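Local coordinates for protein ferredoxin (Mycobacterium smegmatis, PDB 2V2K) that carries electrons between redox partners in a wide variety of metabolic reactions, using iron-sulfur clusters as its redox centres, at residues A[24-29]-A[85-90]; A[31-36]-A[72-77]. All coordinates share one frame; numbering follows the deposited sequence.

Overall arrangement
Both contacts are built on the same antiparallel hairpin, where strands 25-27 and 32-34 pair, and their centres lie about 9 Å apart. Contact 1 uses the first strand, which the chain after helix 84-87 follows; contact 2 uses the second, met by the end of helix 67-73 and the turn behind it. The segments run 24-29, 31-36, 72-77, 85-90, nesting contact 2 inside the loop closed by contact 1. Probable backbone hydrogen bonds, Tyr-26 N to Tyr-33 O and Cys-24 O to His-35 N, join the strands, and Tyr-26 packs on Phe-75. The C-terminal part of the chain is thus laid over a hairpin whose Ile-25, Leu-32 and Ile-34 belong to the cluster pockets.

Contact 1 of 2, residues A[24-29]-A[85-90]; sequences CIYEGA and SKVGQT. With F3S (Fe3-s4 cluster), chain C.
Glu-27 and Gln-89 lie across each other where strand 25-27 comes beside the chain leaving helix 84-87. Glu-27 CB rests near CA and CG of Gln-89. Glu-27 CG then comes 3.7 Å from Gln-89 CG, the closest approach between these two side chains. CD stays against CB and CG of Gln-89, and the extended chain carries the carboxylate onward, OE2 forming salt bridges with Lys-12 and Lys-14. A long acidic residue suits this place: its methylenes pack while its charge reaches the lysines. Gln-89 bends at chi2 (-106°), bringing CD beside the carbonyl of Gly-28, and NE2 comes 3.6 Å from Ala-29 CA.

The backbones are joined more firmly. Thr-90 N donates to Glu-27 O over 3.1 Å, nearly straight at 166°, and a CA-H...O contact from Gly-28 CA to Thr-90 O follows at 3.3 Å. One water donates to both Glu-27 O and Gly-88 O and accepts from Thr-90 OG1, which also bonds to Asn-92 ND2; a second accepts from Glu-27 N and donates weakly to Gly-88 O. The positive phi of Gly-88 (67°), which favours glycine, turns the chain out of the helix toward the strand.

Nearer the strand's start, Val-87 CG2 meets the edge of the Tyr-26 ring, 4.0 Å from CE1, while Tyr-26 OH bonds to Glu-38 and Gly-83. At the far end, Cys-24 SG lies 3.5 Å from sulfur S3 of the iron-sulfur cluster, and Ile-25 also touches S3. This is a hairpin strand of a bacterial 7Fe ferredoxin, lining a cluster pocket and bordered by the C-terminal extension.

Contact 2 of 2, residues A[31-36]-A[72-77]; sequences MLYIHP and ADFFAE
Tyr-33 and Phe-74 lie nearly parallel, planes 12° apart and centroids 4.2 Å apart, in an offset stack. Phe-74 CD1 sits over one face of the tyrosine toward its rim, 3.3 Å from Tyr-33 CE1. Phe-74 CB lies over the same ring in a CH-pi contact, and Phe-74 CG, anti to its backbone N (chi1 -176°), comes 3.6 Å from Tyr-33 CG.

His-35 and Phe-75 stack less evenly, face to face at 29°, with His-35 CD2 over the phenylalanine 3.4 Å from Phe-75 CD1, while His-35 CB makes a CH-pi contact with the same ring. Phe-74 turns its edge to the other face of Phe-75, CD2 over the centre, so Phe-75 lies between Phe-74 and His-35. Beside them Pro-36 CG touches Ala-72 CB at 3.9 Å, two small groups that suit a close approach. Flat rings suit a pile between strand and turn, and Tyr-33 and His-35 can also bond at their tips.

No hydrogen bond joins the segments: the contact is aromatic and largely dispersive. Asp-93 holds the Tyr-33 OH. Both His-35 nitrogens are bonded, helping fix its ring: ND1 accepts from Asp-37 N, so NE2 probably donates to Gly-79 O, consistent with a neutral imidazole.

Contact 1 of 2, residues A[24-29]-A[85-90]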
ATOM      1  N   CYS A  24      -8.734   1.223   4.388  1.00 20.00           N
ATOM      2  CA  CYS A  24      -7.744   2.266   3.964  1.00 20.61           C
ATOM      3  C   CYS A  24      -6.595   1.771   3.070  1.00 20.29           C
ATOM      4  O   CYS A  24      -5.590   2.481   2.902  1.00 19.55           O
ATOM      5  CB  CYS A  24      -7.157   2.988   5.172  1.00 20.02           C
ATOM      6  SG  CYS A  24      -6.023   1.997   6.132  1.00 23.07           S
ATOM      7  N   ILE A  25      -6.758   0.582   2.464  1.00 20.17           N
ATOM      8  CA  ILE A  25      -5.754  -0.023   1.608  1.00 20.60           C
ATOM      9  C   ILE A  25      -6.280   0.046   0.172  1.00 19.99           C
ATOM     10  O   ILE A  25      -7.263  -0.598  -0.160  1.00 20.91           O
ATOM     11  CB  ILE A  25      -5.379  -1.481   2.009  1.00 21.41           C
ATOM     12  CG1 ILE A  25      -5.218  -1.619   3.536  1.00 21.53           C
ATOM     13  CG2 ILE A  25      -4.065  -1.890   1.237  1.00 20.79           C
ATOM     14  CD1 ILE A  25      -4.625  -2.943   4.048  1.00 21.15           C
ATOM     15  N   TYR A  26      -5.615   0.871  -0.636  1.00 19.65           N
ATOM     16  CA  TYR A  26      -6.084   1.267  -1.964  1.00 20.07           C
ATOM     17  C   TYR A  26      -5.225   0.659  -3.069  1.00 20.32           C
ATOM     18  O   TYR A  26      -4.009   0.530  -2.905  1.00 20.20           O
ATOM     19  CB  TYR A  26      -6.069   2.781  -2.124  1.00 19.96           C
ATOM     20  CG  TYR A  26      -7.002   3.584  -1.219  1.00 18.87           C
ATOM     21  CD1 TYR A  26      -8.103   4.268  -1.739  1.00 21.33           C
ATOM     22  CD2 TYR A  26      -6.777   3.692   0.168  1.00 17.87           C
ATOM     23  CE1 TYR A  26      -8.959   5.045  -0.906  1.00 21.44           C
ATOM     24  CE2 TYR A  26      -7.624   4.475   0.993  1.00 20.02           C
ATOM     25  CZ  TYR A  26      -8.706   5.139   0.448  1.00 19.56           C
ATOM     26  OH  TYR A  26      -9.545   5.887   1.263  1.00 19.51           O
ATOM     27  N   GLU A  27      -5.859   0.350  -4.201  1.00 21.20           N
ATOM     28  CA  GLU A  27      -5.178  -0.362  -5.287  1.00 22.25           C
ATOM     29  C   GLU A  27      -4.680   0.548  -6.419  1.00 22.15           C
ATOM     30  O   GLU A  27      -5.460   1.303  -6.994  1.00 21.95           O
ATOM     31  CB  GLU A  27      -6.100  -1.417  -5.890  1.00 22.67           C
ATOM     32  CG  GLU A  27      -5.379  -2.369  -6.833  1.00 24.61           C
ATOM     33  CD  GLU A  27      -6.264  -3.447  -7.396  1.00 27.62           C
ATOM     34  OE1 GLU A  27      -7.440  -3.546  -6.971  1.00 30.08           O
ATOM     35  OE2 GLU A  27      -5.797  -4.196  -8.294  1.00 32.33           O
ATOM     36  N   GLY A  28      -3.395   0.430  -6.736  1.00 22.16           N
ATOM     37  CA  GLY A  28      -2.794   1.059  -7.923  1.00 22.46           C
ATOM     38  C   GLY A  28      -2.583   0.009  -9.017  1.00 22.16           C
ATOM     39  O   GLY A  28      -2.946  -1.153  -8.856  1.00 21.74           O
ATOM     40  N   ALA A  29      -1.991   0.430 -10.128  1.00 22.31           N
ATOM     41  CA  ALA A  29      -1.603  -0.472 -11.203  1.00 22.44           C
ATOM     42  C   ALA A  29      -0.538  -1.488 -10.789  1.00 22.23           C
ATOM     43  O   ALA A  29      -0.585  -2.639 -11.233  1.00 22.89           O
ATOM     44  CB  ALA A  29      -1.104   0.341 -12.399  1.00 22.21           C
ATOM     45  N   SER A  85     -13.188   0.990  -1.058  1.00 28.66           N
ATOM     46  CA  SER A  85     -14.191   0.182  -1.757  1.00 30.71           C
ATOM     47  C   SER A  85     -14.883   0.933  -2.899  1.00 31.55           C
ATOM     48  O   SER A  85     -15.140   0.364  -3.983  1.00 33.33           O
ATOM     49  CB  SER A  85     -15.228  -0.373  -0.768  1.00 31.21           C
ATOM     50  OG  SER A  85     -15.526  -1.726  -1.090  1.00 34.25           O
ATOM     51  N   LYS A  86     -15.171   2.210  -2.671  1.00 31.56           N
ATOM     52  CA  LYS A  86     -15.845   3.042  -3.648  1.00 31.94           C
ATOM     53  C   LYS A  86     -14.926   3.609  -4.750  1.00 31.55           C
ATOM     54  O   LYS A  86     -15.397   3.927  -5.853  1.00 31.47           O
ATOM     55  CB  LYS A  86     -16.541   4.202  -2.935  1.00 32.50           C
ATOM     56  CG  LYS A  86     -15.608   5.114  -2.108  1.00 33.90           C
ATOM     57  CD  LYS A  86     -16.455   5.935  -1.137  1.00 35.63           C
ATOM     58  CE  LYS A  86     -15.727   6.282   0.132  1.00 35.52           C
ATOM     59  NZ  LYS A  86     -16.732   6.570   1.199  1.00 36.32           N
ATOM     60  N   VAL A  87     -13.640   3.745  -4.443  1.00 30.72           N
ATOM     61  CA  VAL A  87     -12.625   4.250  -5.375  1.00 30.40           C
ATOM     62  C   VAL A  87     -12.216   3.194  -6.423  1.00 30.01           C
ATOM     63  O   VAL A  87     -12.084   3.500  -7.621  1.00 28.70           O
ATOM     64  CB  VAL A  87     -11.362   4.730  -4.585  1.00 30.59           C
ATOM     65  CG1 VAL A  87     -10.270   5.188  -5.509  1.00 30.28           C
ATOM     66  CG2 VAL A  87     -11.743   5.867  -3.621  1.00 32.66           C
ATOM     67  N   GLY A  88     -12.010   1.960  -5.969  1.00 29.17           N
ATOM     68  CA  GLY A  88     -11.506   0.893  -6.829  1.00 29.50           C
ATOM     69  C   GLY A  88     -10.070   1.149  -7.271  1.00 29.66           C
ATOM     70  O   GLY A  88      -9.366   1.978  -6.667  1.00 29.74           O
ATOM     71  N   GLN A  89      -9.634   0.447  -8.325  1.00 29.64           N
ATOM     72  CA  GLN A  89      -8.271   0.589  -8.814  1.00 30.20           C
ATOM     73  C   GLN A  89      -8.124   1.917  -9.530  1.00 30.03           C
ATOM     74  O   GLN A  89      -8.985   2.270 -10.336  1.00 30.23           O
ATOM     75  CB  GLN A  89      -7.892  -0.544  -9.788  1.00 30.80           C
ATOM     76  CG  GLN A  89      -6.379  -0.715  -9.979  1.00 33.13           C
ATOM     77  CD  GLN A  89      -5.821  -0.231 -11.309  1.00 37.73           C
ATOM     78  OE1 GLN A  89      -6.058   0.903 -11.741  1.00 42.22           O
ATOM     79  NE2 GLN A  89      -5.041  -1.103 -11.965  1.00 39.13           N
ATOM     80  N   THR A  90      -7.041   2.641  -9.253  1.00 29.35           N
ATOM     81  CA  THR A  90      -6.758   3.904  -9.934  1.00 29.83           C
ATOM     82  C   THR A  90      -5.269   4.002 -10.289  1.00 29.64           C
ATOM     83  O   THR A  90      -4.419   3.455  -9.595  1.00 29.47           O
ATOM     84  CB  THR A  90      -7.175   5.156  -9.114  1.00 29.94           C
ATOM     85  OG1 THR A  90      -6.454   5.198  -7.885  1.00 30.98           O
ATOM     86  CG2 THR A  90      -8.666   5.170  -8.816  1.00 30.79           C
TER
HETATM   87 FE1  F3S C 107      -3.832   0.170   9.166  1.00 14.17          FE
HETATM   88 FE3  F3S C 107      -3.604  -2.483   8.505  1.00 13.82          FE
HETATM   89 FE4  F3S C 107      -5.995  -1.230   8.427  1.00 15.68          FE
HETATM   90  S1  F3S C 107      -2.608  -1.409  10.250  1.00 16.10           S
HETATM   91  S2  F3S C 107      -5.915   0.308  10.131  1.00 15.59           S
HETATM   92  S3  F3S C 107      -4.132  -0.731   7.099  1.00 14.13           S
HETATM   93  S4  F3S C 107      -5.612  -3.385   9.198  1.00 16.02           S
HETATM   94  O   HOH W   1      -7.180   3.348  -5.891  1.00 21.25           O
HETATM   95  O   HOH W   2      -8.762   0.730  -4.159  1.00 23.16           O

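Contact 2 of 2, residues A[31-36]-A[72-77]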
ATOM      1  N   MET A  31       0.841  -1.956  -7.292  1.00 20.92           N
ATOM      2  CA  MET A  31       0.770  -2.474  -5.907  1.00 21.10           C
ATOM      3  C   MET A  31      -0.438  -1.860  -5.189  1.00 20.96           C
ATOM      4  O   MET A  31      -1.167  -1.057  -5.775  1.00 20.71           O
ATOM      5  CB  MET A  31       2.081  -2.198  -5.121  1.00 21.22           C
ATOM      6  CG  MET A  31       2.446  -0.734  -4.987  1.00 22.52           C
ATOM      7  SD  MET A  31       4.060  -0.433  -4.220  1.00 25.65           S
ATOM      8  CE  MET A  31       3.777  -0.854  -2.507  1.00 28.51           C
ATOM      9  N   LEU A  32      -0.668  -2.302  -3.947  1.00 20.65           N
ATOM     10  CA  LEU A  32      -1.592  -1.638  -3.026  1.00 20.97           C
ATOM     11  C   LEU A  32      -0.817  -0.683  -2.097  1.00 20.12           C
ATOM     12  O   LEU A  32       0.385  -0.814  -1.931  1.00 20.34           O
ATOM     13  CB  LEU A  32      -2.407  -2.641  -2.212  1.00 20.63           C
ATOM     14  CG  LEU A  32      -3.678  -3.058  -2.939  1.00 23.30           C
ATOM     15  CD1 LEU A  32      -3.283  -3.867  -4.187  1.00 21.52           C
ATOM     16  CD2 LEU A  32      -4.625  -3.839  -2.036  1.00 23.94           C
ATOM     17  N   TYR A  33      -1.545   0.287  -1.542  1.00 19.71           N
ATOM     18  CA  TYR A  33      -1.003   1.402  -0.747  1.00 19.98           C
ATOM     19  C   TYR A  33      -1.887   1.660   0.472  1.00 20.19           C
ATOM     20  O   TYR A  33      -3.127   1.714   0.348  1.00 19.42           O
ATOM     21  CB  TYR A  33      -0.930   2.677  -1.597  1.00 20.40           C
ATOM     22  CG  TYR A  33      -0.141   2.572  -2.906  1.00 19.66           C
ATOM     23  CD1 TYR A  33      -0.729   2.079  -4.085  1.00 21.94           C
ATOM     24  CD2 TYR A  33       1.180   2.975  -2.962  1.00 22.80           C
ATOM     25  CE1 TYR A  33       0.008   2.000  -5.284  1.00 21.58           C
ATOM     26  CE2 TYR A  33       1.922   2.895  -4.147  1.00 21.80           C
ATOM     27  CZ  TYR A  33       1.321   2.417  -5.300  1.00 23.24           C
ATOM     28  OH  TYR A  33       2.085   2.348  -6.449  1.00 22.76           O
ATOM     29  N   ILE A  34      -1.277   1.775   1.643  1.00 20.17           N
ATOM     30  CA  ILE A  34      -2.000   2.092   2.905  1.00 19.41           C
ATOM     31  C   ILE A  34      -2.047   3.603   3.071  1.00 19.46           C
ATOM     32  O   ILE A  34      -0.989   4.272   3.049  1.00 17.85           O
ATOM     33  CB  ILE A  34      -1.342   1.436   4.138  1.00 18.79           C
ATOM     34  CG1 ILE A  34      -1.516  -0.091   4.048  1.00 20.04           C
ATOM     35  CG2 ILE A  34      -1.886   2.055   5.447  1.00 18.11           C
ATOM     36  CD1 ILE A  34      -0.776  -0.923   5.097  1.00 18.66           C
ATOM     37  N   HIS A  35      -3.249   4.152   3.243  1.00 19.09           N
ATOM     38  CA  HIS A  35      -3.383   5.603   3.435  1.00 19.89           C
ATOM     39  C   HIS A  35      -2.930   5.984   4.831  1.00 20.12           C
ATOM     40  O   HIS A  35      -3.581   5.583   5.800  1.00 20.78           O
ATOM     41  CB  HIS A  35      -4.837   6.043   3.237  1.00 19.23           C
ATOM     42  CG  HIS A  35      -4.983   7.498   2.977  1.00 21.14           C
ATOM     43  ND1 HIS A  35      -4.295   8.448   3.696  1.00 23.48           N
ATOM     44  CD2 HIS A  35      -5.722   8.175   2.067  1.00 20.68           C
ATOM     45  CE1 HIS A  35      -4.590   9.647   3.230  1.00 23.07           C
ATOM     46  NE2 HIS A  35      -5.437   9.509   2.229  1.00 22.74           N
ATOM     47  N   PRO A  36      -1.827   6.747   4.941  1.00 20.25           N
ATOM     48  CA  PRO A  36      -1.233   7.055   6.250  1.00 21.20           C
ATOM     49  C   PRO A  36      -2.056   7.973   7.168  1.00 22.18           C
ATOM     50  O   PRO A  36      -1.781   8.034   8.374  1.00 22.75           O
ATOM     51  CB  PRO A  36       0.082   7.763   5.887  1.00 21.24           C
ATOM     52  CG  PRO A  36      -0.133   8.319   4.593  1.00 20.94           C
ATOM     53  CD  PRO A  36      -1.067   7.403   3.856  1.00 21.05           C
ATOM     54  N   ALA A  72       2.187   7.453   0.882  1.00 21.88           N
ATOM     55  CA  ALA A  72       1.572   8.766   1.022  1.00 21.79           C
ATOM     56  C   ALA A  72       1.386   9.436  -0.335  1.00 21.98           C
ATOM     57  O   ALA A  72       0.327   9.993  -0.624  1.00 21.72           O
ATOM     58  CB  ALA A  72       2.405   9.647   1.940  1.00 22.15           C
ATOM     59  N   ASP A  73       2.422   9.377  -1.166  1.00 22.31           N
ATOM     60  CA  ASP A  73       2.389  10.028  -2.510  1.00 22.75           C
ATOM     61  C   ASP A  73       1.277   9.491  -3.436  1.00 22.32           C
ATOM     62  O   ASP A  73       0.788  10.216  -4.332  1.00 22.55           O
ATOM     63  CB  ASP A  73       3.757   9.884  -3.220  1.00 22.98           C
ATOM     64  CG  ASP A  73       4.867  10.774  -2.635  1.00 26.49           C
ATOM     65  OD1 ASP A  73       4.567  11.720  -1.870  1.00 28.93           O
ATOM     66  OD2 ASP A  73       6.063  10.547  -2.984  1.00 28.34           O
ATOM     67  N   PHE A  74       0.873   8.234  -3.238  1.00 21.99           N
ATOM     68  CA  PHE A  74      -0.245   7.661  -4.004  1.00 22.01           C
ATOM     69  C   PHE A  74      -1.533   8.505  -3.936  1.00 22.18           C
ATOM     70  O   PHE A  74      -2.325   8.522  -4.886  1.00 22.30           O
ATOM     71  CB  PHE A  74      -0.562   6.235  -3.554  1.00 21.69           C
ATOM     72  CG  PHE A  74      -1.632   5.562  -4.370  1.00 21.27           C
ATOM     73  CD1 PHE A  74      -1.339   4.998  -5.616  1.00 20.43           C
ATOM     74  CD2 PHE A  74      -2.923   5.446  -3.878  1.00 20.04           C
ATOM     75  CE1 PHE A  74      -2.312   4.355  -6.353  1.00 21.42           C
ATOM     76  CE2 PHE A  74      -3.916   4.808  -4.621  1.00 20.96           C
ATOM     77  CZ  PHE A  74      -3.620   4.272  -5.850  1.00 19.65           C
ATOM     78  N   PHE A  75      -1.725   9.192  -2.811  1.00 23.01           N
ATOM     79  CA  PHE A  75      -2.966   9.934  -2.536  1.00 22.45           C
ATOM     80  C   PHE A  75      -2.881  11.443  -2.878  1.00 22.77           C
ATOM     81  O   PHE A  75      -3.754  12.221  -2.499  1.00 22.24           O
ATOM     82  CB  PHE A  75      -3.374   9.675  -1.073  1.00 23.69           C
ATOM     83  CG  PHE A  75      -3.563   8.236  -0.777  1.00 21.06           C
ATOM     84  CD1 PHE A  75      -4.747   7.621  -1.115  1.00 20.46           C
ATOM     85  CD2 PHE A  75      -2.539   7.468  -0.232  1.00 20.00           C
ATOM     86  CE1 PHE A  75      -4.943   6.292  -0.889  1.00 20.16           C
ATOM     87  CE2 PHE A  75      -2.730   6.122   0.001  1.00 19.75           C
ATOM     88  CZ  PHE A  75      -3.944   5.520  -0.320  1.00 21.27           C
ATOM     89  N   ALA A  76      -1.834  11.851  -3.596  1.00 22.86           N
ATOM     90  CA  ALA A  76      -1.682  13.256  -4.008  1.00 22.99           C
ATOM     91  C   ALA A  76      -2.958  13.840  -4.645  1.00 23.42           C
ATOM     92  O   ALA A  76      -3.342  14.967  -4.313  1.00 23.45           O
ATOM     93  CB  ALA A  76      -0.485  13.416  -4.951  1.00 23.02           C
ATOM     94  N   GLU A  77      -3.611  13.073  -5.529  1.00 23.31           N
ATOM     95  CA  GLU A  77      -4.806  13.546  -6.262  1.00 23.57           C
ATOM     96  C   GLU A  77      -6.117  12.983  -5.707  1.00 23.72           C
ATOM     97  O   GLU A  77      -7.216  13.490  -6.006  1.00 23.77           O
ATOM     98  CB  GLU A  77      -4.684  13.173  -7.734  1.00 24.18           C
ATOM     99  CG  GLU A  77      -3.424  13.730  -8.402  1.00 24.88           C
TER